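Local coordinates for putative uncharacterized protein (Archaeoglobus fulgidus, PDB 3VU0), which is the C-terminal globular domain of an archaeal AglB protein, a mixed alpha/beta structure that includes the AglB core domain, at residues 105-109 / 124-128; 11-15 / 44-50; 32-38 / 51-57. All coordinates share one frame; numbering follows the deposited sequence.

Contact 1 of 3, residues 105-109 / 124-128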
loop_
_atom_site.group_PDB
_atom_site.type_symbol
_atom_site.label_atom_id
_atom_site.label_comp_id
_atom_site.label_asym_id
_atom_site.label_seq_id
_atom_site.Cartn_x
_atom_site.Cartn_y
_atom_site.Cartn_z
ATOM N N PHE A 105 -3.220 -1.273 9.812
ATOM C CA PHE A 105 -1.827 -1.697 9.888
ATOM C C PHE A 105 -1.733 -2.957 10.758
ATOM O O PHE A 105 -0.815 -3.764 10.605
ATOM C CB PHE A 105 -0.957 -0.582 10.483
ATOM C CG PHE A 105 0.519 -0.881 10.451
ATOM C CD1 PHE A 105 1.243 -1.004 11.634
ATOM C CD2 PHE A 105 1.182 -1.037 9.238
ATOM C CE1 PHE A 105 2.613 -1.277 11.611
ATOM C CE2 PHE A 105 2.554 -1.312 9.199
ATOM C CZ PHE A 105 3.270 -1.432 10.390
ATOM N N ILE A 106 -2.692 -3.125 11.666
ATOM C CA ILE A 106 -2.706 -4.286 12.553
ATOM C C ILE A 106 -2.888 -5.574 11.744
ATOM O O ILE A 106 -2.067 -6.482 11.834
ATOM C CB ILE A 106 -3.812 -4.152 13.635
ATOM C CG1 ILE A 106 -3.522 -2.936 14.524
ATOM C CG2 ILE A 106 -3.868 -5.411 14.504
ATOM C CD1 ILE A 106 -2.179 -2.991 15.233
ATOM N N PRO A 107 -3.963 -5.673 10.942
ATOM C CA PRO A 107 -4.113 -6.907 10.166
ATOM C C PRO A 107 -2.961 -7.079 9.175
ATOM O O PRO A 107 -2.568 -8.205 8.852
ATOM C CB PRO A 107 -5.475 -6.734 9.483
ATOM C CG PRO A 107 -5.670 -5.248 9.435
ATOM C CD PRO A 107 -5.136 -4.797 10.778
ATOM N N ILE A 108 -2.415 -5.964 8.694
ATOM C CA ILE A 108 -1.286 -6.029 7.767
ATOM C C ILE A 108 -0.126 -6.705 8.502
ATOM O O ILE A 108 0.533 -7.591 7.967
ATOM C CB ILE A 108 -0.848 -4.619 7.302
ATOM C CG1 ILE A 108 -1.907 -4.031 6.363
ATOM C CG2 ILE A 108 0.502 -4.688 6.601
ATOM C CD1 ILE A 108 -1.533 -2.662 5.793
HETATM N N MSE A 109 0.116 -6.278 9.736
HETATM C CA MSE A 109 1.180 -6.872 10.538
HETATM C C MSE A 109 0.907 -8.350 10.792
HETATM O O MSE A 109 1.798 -9.186 10.650
HETATM C CB MSE A 109 1.312 -6.155 11.883
HETATM C CG MSE A 109 1.955 -4.795 11.803
HETATM SE SE MSE A 109 2.321 -4.115 13.567
HETATM C CE MSE A 109 3.787 -5.290 14.041
ATOM N N ILE A 124 4.695 -0.630 18.516
ATOM C CA ILE A 124 3.972 -0.764 17.250
ATOM C C ILE A 124 4.155 0.507 16.428
ATOM O O ILE A 124 4.399 0.444 15.224
ATOM C CB ILE A 124 2.462 -1.015 17.492
ATOM C CG1 ILE A 124 2.270 -2.385 18.147
ATOM C CG2 ILE A 124 1.679 -0.923 16.183
ATOM C CD1 ILE A 124 0.834 -2.675 18.532
ATOM N N ILE A 125 4.050 1.657 17.087
ATOM C CA ILE A 125 4.224 2.949 16.422
ATOM C C ILE A 125 5.665 3.081 15.911
ATOM O O ILE A 125 5.896 3.461 14.760
ATOM C CB ILE A 125 3.912 4.111 17.397
ATOM C CG1 ILE A 125 2.438 4.055 17.818
ATOM C CG2 ILE A 125 4.228 5.449 16.740
ATOM C CD1 ILE A 125 2.089 4.971 18.987
ATOM N N ASP A 126 6.634 2.765 16.765
ATOM C CA ASP A 126 8.034 2.848 16.362
ATOM C C ASP A 126 8.303 1.934 15.165
ATOM O O ASP A 126 9.033 2.309 14.253
ATOM C CB ASP A 126 8.964 2.481 17.527
ATOM C CG ASP A 126 8.931 3.511 18.649
ATOM O OD1 ASP A 126 8.480 4.656 18.412
ATOM O OD2 ASP A 126 9.370 3.178 19.770
ATOM N N PHE A 127 7.714 0.743 15.170
ATOM C CA PHE A 127 7.879 -0.195 14.057
ATOM C C PHE A 127 7.285 0.424 12.782
ATOM O O PHE A 127 7.931 0.456 11.729
ATOM C CB PHE A 127 7.174 -1.520 14.360
ATOM C CG PHE A 127 7.171 -2.483 13.203
ATOM C CD1 PHE A 127 8.357 -3.027 12.731
ATOM C CD2 PHE A 127 5.984 -2.811 12.558
ATOM C CE1 PHE A 127 8.362 -3.888 11.625
ATOM C CE2 PHE A 127 5.977 -3.667 11.456
ATOM C CZ PHE A 127 7.170 -4.205 10.989
ATOM N N PHE A 128 6.057 0.924 12.881
ATOM C CA PHE A 128 5.400 1.547 11.731
ATOM C C PHE A 128 6.251 2.655 11.112
ATOM O O PHE A 128 6.367 2.757 9.887
ATOM C CB PHE A 128 4.046 2.137 12.133
ATOM C CG PHE A 128 3.434 3.013 11.076
ATOM C CD1 PHE A 128 2.939 2.461 9.893
ATOM C CD2 PHE A 128 3.407 4.396 11.234
ATOM C CE1 PHE A 128 2.433 3.277 8.883
ATOM C CE2 PHE A 128 2.901 5.225 10.227
ATOM C CZ PHE A 128 2.417 4.664 9.051
#
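Phe105 reaches from helix 105-112 into the angle between Phe127 and Phe128 of helix 121-128. Its CB bond is directed at the other helix and, with CG anti to the backbone N (chi1 -173°), the ring is carried straight into the gap. From there the ring atoms divide between the two phenylalanines. CG and CD2 lie against Phe128 CD1, with CD2 4.0 Å from it. CE1 rests 3.7 Å from Phe128 CB. CE2 meets the rim of the Phe128 ring in that ring's plane. The tip, CZ, stands 3.7 Å from Phe127 CE2. Phe128 is therefore T-shaped to Phe105, its edge pointing at the Phe105 face with the planes at 76° and the centroids 5.1 Å apart, whereas Phe127 meets Phe105 rim to rim.

The opposite face of Phe105 is overlaid by CG of Met109, a selenomethionine one turn further along the same helix. Its flexible chain bends at chi3, which brings CE to 3.6 Å from Phe127 CD2, while SE makes an oblique Met-aromatic contact with the same ring and lies 4.2 Å from Ile124 CG2. Thr69 of helix 61-69 and Leu133 of helix 132-138 also touch Phe105. Large flat rings suit this joint because the axes of segments 105-109 and 124-128 come no nearer than 12.2 Å and are inclined at 79°; the arrangement is an aromatic cluster wedged between two nearly perpendicular helices.

Contact 2 of 3, residues 11-15 / 44-50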
loop_
_atom_site.group_PDB
_atom_site.type_symbol
_atom_site.label_atom_id
_atom_site.label_comp_id
_atom_site.label_asym_id
_atom_site.label_seq_id
_atom_site.Cartn_x
_atom_site.Cartn_y
_atom_site.Cartn_z
ATOM N N LEU A 11 -9.427 6.220 -8.831
ATOM C CA LEU A 11 -9.692 5.136 -9.768
ATOM C C LEU A 11 -9.902 5.639 -11.195
ATOM O O LEU A 11 -9.409 5.032 -12.148
ATOM C CB LEU A 11 -10.909 4.326 -9.300
ATOM C CG LEU A 11 -10.712 3.533 -7.999
ATOM C CD1 LEU A 11 -12.051 2.984 -7.515
ATOM C CD2 LEU A 11 -9.722 2.395 -8.229
ATOM N N ASN A 12 -10.626 6.745 -11.342
ATOM C CA ASN A 12 -10.868 7.308 -12.670
ATOM C C ASN A 12 -9.567 7.831 -13.259
ATOM O O ASN A 12 -9.325 7.712 -14.464
ATOM C CB ASN A 12 -11.886 8.454 -12.611
ATOM C CG ASN A 12 -13.285 7.975 -12.277
ATOM O OD1 ASN A 12 -13.692 6.879 -12.669
ATOM N ND2 ASN A 12 -14.036 8.806 -11.564
ATOM N N TRP A 13 -8.731 8.415 -12.405
ATOM C CA TRP A 13 -7.452 8.942 -12.851
ATOM C C TRP A 13 -6.563 7.801 -13.353
ATOM O O TRP A 13 -5.978 7.891 -14.435
ATOM C CB TRP A 13 -6.743 9.676 -11.705
ATOM C CG TRP A 13 -5.501 10.414 -12.140
ATOM C CD1 TRP A 13 -5.426 11.705 -12.587
ATOM C CD2 TRP A 13 -4.170 9.886 -12.210
ATOM N NE1 TRP A 13 -4.128 12.014 -12.930
ATOM C CE2 TRP A 13 -3.337 10.916 -12.709
ATOM C CE3 TRP A 13 -3.598 8.644 -11.899
ATOM C CZ2 TRP A 13 -1.962 10.739 -12.909
ATOM C CZ3 TRP A 13 -2.226 8.468 -12.098
ATOM C CH2 TRP A 13 -1.426 9.512 -12.597
HETATM N N MSE A 14 -6.455 6.719 -12.585
HETATM C CA MSE A 14 -5.598 5.633 -13.040
HETATM C C MSE A 14 -6.154 4.901 -14.253
HETATM O O MSE A 14 -5.393 4.353 -15.055
HETATM C CB MSE A 14 -5.242 4.651 -11.902
HETATM C CG MSE A 14 -6.284 4.375 -10.834
HETATM SE SE MSE A 14 -5.418 3.646 -9.212
HETATM C CE MSE A 14 -4.677 2.037 -9.962
ATOM N N LYS A 15 -7.475 4.922 -14.412
ATOM C CA LYS A 15 -8.097 4.264 -15.550
ATOM C C LYS A 15 -7.656 4.908 -16.861
ATOM O O LYS A 15 -7.386 4.217 -17.843
ATOM C CB LYS A 15 -9.624 4.334 -15.456
ATOM C CG LYS A 15 -10.328 3.566 -16.572
ATOM C CD LYS A 15 -11.842 3.665 -16.463
ATOM C CE LYS A 15 -12.527 2.791 -17.505
ATOM N NZ LYS A 15 -14.010 2.852 -17.381
ATOM N N ILE A 44 -9.520 -1.642 -8.062
ATOM C CA ILE A 44 -8.462 -1.362 -9.012
ATOM C C ILE A 44 -8.594 -2.237 -10.253
ATOM O O ILE A 44 -8.460 -1.757 -11.382
ATOM C CB ILE A 44 -7.090 -1.580 -8.353
ATOM C CG1 ILE A 44 -6.931 -0.594 -7.191
ATOM C CG2 ILE A 44 -5.973 -1.393 -9.374
ATOM C CD1 ILE A 44 -5.672 -0.801 -6.370
ATOM N N LEU A 45 -8.881 -3.516 -10.036
ATOM C CA LEU A 45 -9.023 -4.466 -11.133
ATOM C C LEU A 45 -10.261 -4.220 -11.998
ATOM O O LEU A 45 -10.172 -4.200 -13.226
ATOM C CB LEU A 45 -9.077 -5.898 -10.586
ATOM C CG LEU A 45 -8.282 -7.011 -11.285
ATOM C CD1 LEU A 45 -9.024 -8.323 -11.087
ATOM C CD2 LEU A 45 -8.123 -6.733 -12.773
ATOM N N TYR A 46 -11.412 -4.021 -11.364
ATOM C CA TYR A 46 -12.655 -3.832 -12.110
ATOM C C TYR A 46 -13.093 -2.406 -12.414
ATOM O O TYR A 46 -13.841 -2.183 -13.364
ATOM C CB TYR A 46 -13.788 -4.590 -11.406
ATOM C CG TYR A 46 -13.504 -6.074 -11.321
ATOM C CD1 TYR A 46 -13.361 -6.840 -12.478
ATOM C CD2 TYR A 46 -13.316 -6.701 -10.090
ATOM C CE1 TYR A 46 -13.032 -8.191 -12.412
ATOM C CE2 TYR A 46 -12.988 -8.053 -10.014
ATOM C CZ TYR A 46 -12.846 -8.790 -11.177
ATOM O OH TYR A 46 -12.506 -10.120 -11.106
ATOM N N VAL A 47 -12.644 -1.440 -11.621
ATOM C CA VAL A 47 -13.016 -0.054 -11.875
ATOM C C VAL A 47 -11.909 0.673 -12.632
ATOM O O VAL A 47 -12.177 1.405 -13.586
ATOM C CB VAL A 47 -13.308 0.710 -10.569
ATOM C CG1 VAL A 47 -13.631 2.164 -10.881
ATOM C CG2 VAL A 47 -14.471 0.053 -9.832
ATOM N N ALA A 48 -10.666 0.461 -12.210
ATOM C CA ALA A 48 -9.521 1.102 -12.852
ATOM C C ALA A 48 -9.025 0.268 -14.031
ATOM O O ALA A 48 -8.269 0.753 -14.873
ATOM C CB ALA A 48 -8.397 1.301 -11.836
ATOM N N LYS A 49 -9.456 -0.990 -14.077
ATOM C CA LYS A 49 -9.082 -1.910 -15.147
ATOM C C LYS A 49 -7.580 -2.175 -15.196
ATOM O O LYS A 49 -6.985 -2.221 -16.275
ATOM C CB LYS A 49 -9.546 -1.363 -16.505
ATOM C CG LYS A 49 -11.018 -0.980 -16.563
ATOM C CD LYS A 49 -11.922 -2.174 -16.271
ATOM C CE LYS A 49 -13.391 -1.768 -16.285
ATOM N NZ LYS A 49 -14.294 -2.918 -15.969
ATOM N N LYS A 50 -6.973 -2.357 -14.029
ATOM C CA LYS A 50 -5.542 -2.617 -13.951
ATOM C C LYS A 50 -5.268 -3.856 -13.104
ATOM O O LYS A 50 -5.934 -4.086 -12.095
ATOM C CB LYS A 50 -4.825 -1.401 -13.350
ATOM C CG LYS A 50 -5.092 -0.100 -14.099
ATOM C CD LYS A 50 -4.333 -0.063 -15.417
ATOM C CE LYS A 50 -4.794 1.087 -16.302
ATOM N NZ LYS A 50 -6.150 0.846 -16.857
HETATM O O HOH W 1 -14.527 1.526 -14.832
#
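Helix 5-17 passes closest to segment 44-50 where Lys15 CA lies 4.4 Å from Ala48 CA, just before Lys49 turns the chain with a positive phi of 62°. This is a helix packed against the end of helix 41-46 and the turn that follows it, within the AglB core domain. Ile44 O takes the backbone N-H of Lys50 and, weakly, that of Ala48, which keeps the turn compact.

Such a close approach needs a small residue, and Ala48 provides it: its CB sits 3.9 Å from Met14 CG and also touches Leu11 O and CD2. Branched and flexible apolar side chains fill in beside it. Leu11 CD1 meets Val47 CG1 at 3.8 Å, the two side chains crossing at about a right angle. Met14, a selenomethionine, bends at chi3 and sets CE 3.7 Å from Ile44 CG2. Val34 of strand 33-35 touches both Met14 and Lys50, joining this layer to the sheet.

Two lysines complete the contact with their long aliphatic chains, Lys50 buried and Lys15 exposed. Lys50 lays CE 3.5 Å from Met14 O, and bends at chi2 and chi4 curl its NZ back to Ala48 O (2.9 Å), approaching in the carbonyl plane with a C=O...N angle of 158°. It also bonds weakly to Lys49 O, and the carbonyls of Met14 and Lys15 nearby would probably stabilise its positive charge. Lys15, with CG anti to its N, runs fully extended past the Val47 carbonyl, and its CA-H faces Ala48 O. At its end NZ donates to a water at 2.9 Å, and that water in turn donates to Val47 O at 2.7 Å.

Contact 3 of 3, residues 32-38 / 51-57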
loop_
_atom_site.group_PDB
_atom_site.type_symbol
_atom_site.label_atom_id
_atom_site.label_comp_id
_atom_site.label_asym_id
_atom_site.label_seq_id
_atom_site.Cartn_x
_atom_site.Cartn_y
_atom_site.Cartn_z
ATOM N N TYR A 32 2.220 -5.532 -16.159
ATOM C CA TYR A 32 2.646 -4.990 -14.876
ATOM C C TYR A 32 1.463 -5.063 -13.934
ATOM O O TYR A 32 0.335 -5.289 -14.364
ATOM C CB TYR A 32 3.120 -3.536 -15.024
ATOM C CG TYR A 32 2.016 -2.531 -15.281
ATOM C CD1 TYR A 32 1.300 -1.962 -14.224
ATOM C CD2 TYR A 32 1.670 -2.164 -16.582
ATOM C CE1 TYR A 32 0.268 -1.050 -14.459
ATOM C CE2 TYR A 32 0.641 -1.256 -16.827
ATOM C CZ TYR A 32 -0.055 -0.703 -15.764
ATOM O OH TYR A 32 -1.064 0.202 -16.009
ATOM N N ALA A 33 1.721 -4.882 -12.646
ATOM C CA ALA A 33 0.650 -4.920 -11.663
ATOM C C ALA A 33 0.709 -3.708 -10.742
ATOM O O ALA A 33 1.731 -3.029 -10.647
ATOM C CB ALA A 33 0.740 -6.206 -10.842
ATOM N N VAL A 34 -0.407 -3.444 -10.078
ATOM C CA VAL A 34 -0.509 -2.347 -9.134
ATOM C C VAL A 34 -0.577 -2.983 -7.751
ATOM O O VAL A 34 -1.426 -3.840 -7.502
ATOM C CB VAL A 34 -1.784 -1.527 -9.378
ATOM C CG1 VAL A 34 -1.914 -0.442 -8.315
ATOM C CG2 VAL A 34 -1.743 -0.916 -10.777
ATOM N N LEU A 35 0.318 -2.576 -6.856
ATOM C CA LEU A 35 0.330 -3.138 -5.511
ATOM C C LEU A 35 -0.390 -2.244 -4.512
ATOM O O LEU A 35 -0.175 -1.032 -4.468
ATOM C CB LEU A 35 1.775 -3.385 -5.051
ATOM C CG LEU A 35 2.003 -4.144 -3.732
ATOM C CD1 LEU A 35 3.444 -4.630 -3.661
ATOM C CD2 LEU A 35 1.678 -3.250 -2.542
ATOM N N SER A 36 -1.267 -2.857 -3.726
ATOM C CA SER A 36 -2.023 -2.154 -2.693
ATOM C C SER A 36 -2.500 -3.213 -1.713
ATOM O O SER A 36 -2.164 -4.390 -1.861
ATOM C CB SER A 36 -3.229 -1.434 -3.293
ATOM O OG SER A 36 -3.805 -0.551 -2.344
ATOM N N TRP A 37 -3.276 -2.806 -0.714
ATOM C CA TRP A 37 -3.800 -3.765 0.254
ATOM C C TRP A 37 -4.907 -4.545 -0.459
ATOM O O TRP A 37 -5.597 -3.999 -1.319
ATOM C CB TRP A 37 -4.359 -3.034 1.476
ATOM C CG TRP A 37 -4.687 -3.943 2.633
ATOM C CD1 TRP A 37 -5.773 -3.851 3.452
ATOM C CD2 TRP A 37 -3.919 -5.058 3.107
ATOM N NE1 TRP A 37 -5.732 -4.839 4.404
ATOM C CE2 TRP A 37 -4.606 -5.594 4.218
ATOM C CE3 TRP A 37 -2.717 -5.656 2.704
ATOM C CZ2 TRP A 37 -4.131 -6.704 4.935
ATOM C CZ3 TRP A 37 -2.244 -6.761 3.417
ATOM C CH2 TRP A 37 -2.950 -7.270 4.518
ATOM N N TRP A 38 -5.099 -5.809 -0.095
ATOM C CA TRP A 38 -6.098 -6.626 -0.776
ATOM C C TRP A 38 -7.538 -6.110 -0.753
ATOM O O TRP A 38 -8.309 -6.406 -1.663
ATOM C CB TRP A 38 -6.048 -8.075 -0.265
ATOM C CG TRP A 38 -6.589 -8.266 1.104
ATOM C CD1 TRP A 38 -5.932 -8.077 2.285
ATOM C CD2 TRP A 38 -7.919 -8.666 1.441
ATOM N NE1 TRP A 38 -6.774 -8.335 3.342
ATOM C CE2 TRP A 38 -8.002 -8.698 2.850
ATOM C CE3 TRP A 38 -9.052 -9.001 0.687
ATOM C CZ2 TRP A 38 -9.176 -9.052 3.525
ATOM C CZ3 TRP A 38 -10.225 -9.355 1.360
ATOM C CH2 TRP A 38 -10.272 -9.376 2.766
ATOM N N ALA A 51 -4.289 -4.652 -13.525
ATOM C CA ALA A 51 -3.914 -5.866 -12.810
ATOM C C ALA A 51 -3.421 -5.532 -11.402
ATOM O O ALA A 51 -2.775 -4.506 -11.187
ATOM C CB ALA A 51 -2.826 -6.609 -13.582
ATOM N N VAL A 52 -3.712 -6.409 -10.446
ATOM C CA VAL A 52 -3.300 -6.174 -9.066
ATOM C C VAL A 52 -2.476 -7.303 -8.459
ATOM O O VAL A 52 -2.488 -8.440 -8.939
ATOM C CB VAL A 52 -4.529 -5.939 -8.147
ATOM C CG1 VAL A 52 -5.279 -4.689 -8.586
ATOM C CG2 VAL A 52 -5.458 -7.154 -8.190
ATOM N N VAL A 53 -1.754 -6.971 -7.394
ATOM C CA VAL A 53 -0.952 -7.950 -6.687
ATOM C C VAL A 53 -1.897 -8.831 -5.877
ATOM O O VAL A 53 -1.639 -10.018 -5.696
ATOM C CB VAL A 53 0.050 -7.268 -5.731
ATOM C CG1 VAL A 53 0.709 -8.306 -4.825
ATOM C CG2 VAL A 53 1.099 -6.530 -6.540
ATOM N N CYS A 54 -3.000 -8.251 -5.406
ATOM C CA CYS A 54 -3.970 -9.008 -4.620
ATOM C C CYS A 54 -5.355 -8.368 -4.590
ATOM O O CYS A 54 -5.487 -7.144 -4.607
ATOM C CB CYS A 54 -3.454 -9.181 -3.186
ATOM S SG CYS A 54 -3.112 -7.632 -2.315
ATOM N N ASN A 55 -6.388 -9.204 -4.555
ATOM C CA ASN A 55 -7.766 -8.722 -4.497
ATOM C C ASN A 55 -8.585 -9.557 -3.512
ATOM O O ASN A 55 -9.782 -9.338 -3.329
ATOM C CB ASN A 55 -8.415 -8.754 -5.884
ATOM C CG ASN A 55 -8.358 -10.127 -6.524
ATOM O OD1 ASN A 55 -8.653 -11.134 -5.886
ATOM N ND2 ASN A 55 -7.988 -10.169 -7.795
ATOM N N ASN A 56 -7.924 -10.521 -2.885
ATOM C CA ASN A 56 -8.564 -11.375 -1.895
ATOM C C ASN A 56 -7.547 -11.647 -0.801
ATOM O O ASN A 56 -6.410 -11.182 -0.877
ATOM C CB ASN A 56 -9.049 -12.689 -2.527
ATOM C CG ASN A 56 -7.924 -13.501 -3.138
ATOM O OD1 ASN A 56 -6.984 -13.900 -2.451
ATOM N ND2 ASN A 56 -8.019 -13.755 -4.439
ATOM N N PHE A 57 -7.947 -12.398 0.217
ATOM C CA PHE A 57 -7.042 -12.681 1.319
ATOM C C PHE A 57 -6.058 -13.819 1.064
ATOM O O PHE A 57 -4.911 -13.773 1.513
ATOM C CB PHE A 57 -7.835 -12.996 2.587
ATOM C CG PHE A 57 -6.965 -13.304 3.761
ATOM C CD1 PHE A 57 -6.165 -12.315 4.319
ATOM C CD2 PHE A 57 -6.888 -14.596 4.266
ATOM C CE1 PHE A 57 -5.297 -12.610 5.361
ATOM C CE2 PHE A 57 -6.021 -14.899 5.310
ATOM C CZ PHE A 57 -5.222 -13.902 5.857
HETATM O O HOH W 2 -2.538 -5.230 -5.217
HETATM O O HOH W 3 -4.973 -4.520 -4.088
HETATM O O HOH W 4 -10.730 -6.765 -3.148
#
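Val34 O is gripped from several directions: Val53 N donates to it at 3.1 Å, a water lies within donating distance at 2.9 Å, and the CA-H of Val52 also faces it. The Val53 N-H comes from above the carbonyl plane, 39° out of it, so the bond is not aimed at a lone pair. Val34 N in turn donates to Ala51 O at 2.8 Å. Together the two bonds make a single parallel beta bridge between Val34 and Val52, on the side of strand 33-35 turned away from strand 85-91, its parallel neighbour in the mixed sheet.

Alanine and valine suit the close backbones of such a bridge. On one side Leu35 CB packs 3.5 Å from Val53 CG2, and both side chains touch Val85, while Ala33 CB lies more loosely beside the same Val53 methyl. Past Val53 direct bonding stops and waters lie between the backbones: the one at Val34 O also accepts from Ser36 N and Cys54 N, and others lie between Trp37 O and Cys54 O and between Trp38 O and Asn55 O. Ser36 OG instead bonds to Val89 O.

Cys54 then packs against the bend at residues 36-38. Its chi1 places SG on the side between its own N and carbonyl carbon, from where it reaches Ser36 O at 3.4 Å and Trp38 CB at 3.6 Å. The broad Trp38 indole, also packed on Ala61 of helix 61-69, receives the end of segment 51-57. Phe57 CB stands over its six-membered ring, 4.2 Å from the centroid and 7° off the normal. Beyond it the Phe57 ring turns its edge to the face of the five-membered ring, planes at 66°, with Phe57 CD1 4.1 Å from Trp38 NE1.

In the fold
From the N terminus, helix 5-17 comes first, then strand 33-35, helix 41-46 and the loop 51-57. Contact 2 closes the chain from that first helix to the turn after helix 41-46. Contact 3 opens within the span closed by contact 2 and closes beyond it, so the two cross. They share a border, where Ile44 touches Ser36 and Val52 and where Lys50 lies on Tyr32; together they join the first helix, the outer strand of the sheet and the following loop. Contact 1 comes later, in series, closing the short connection between helix 105-112 and helix 121-128, across the chain's centre from contact 2. Ile108, packed on Trp37, joins that helical region to contact 3.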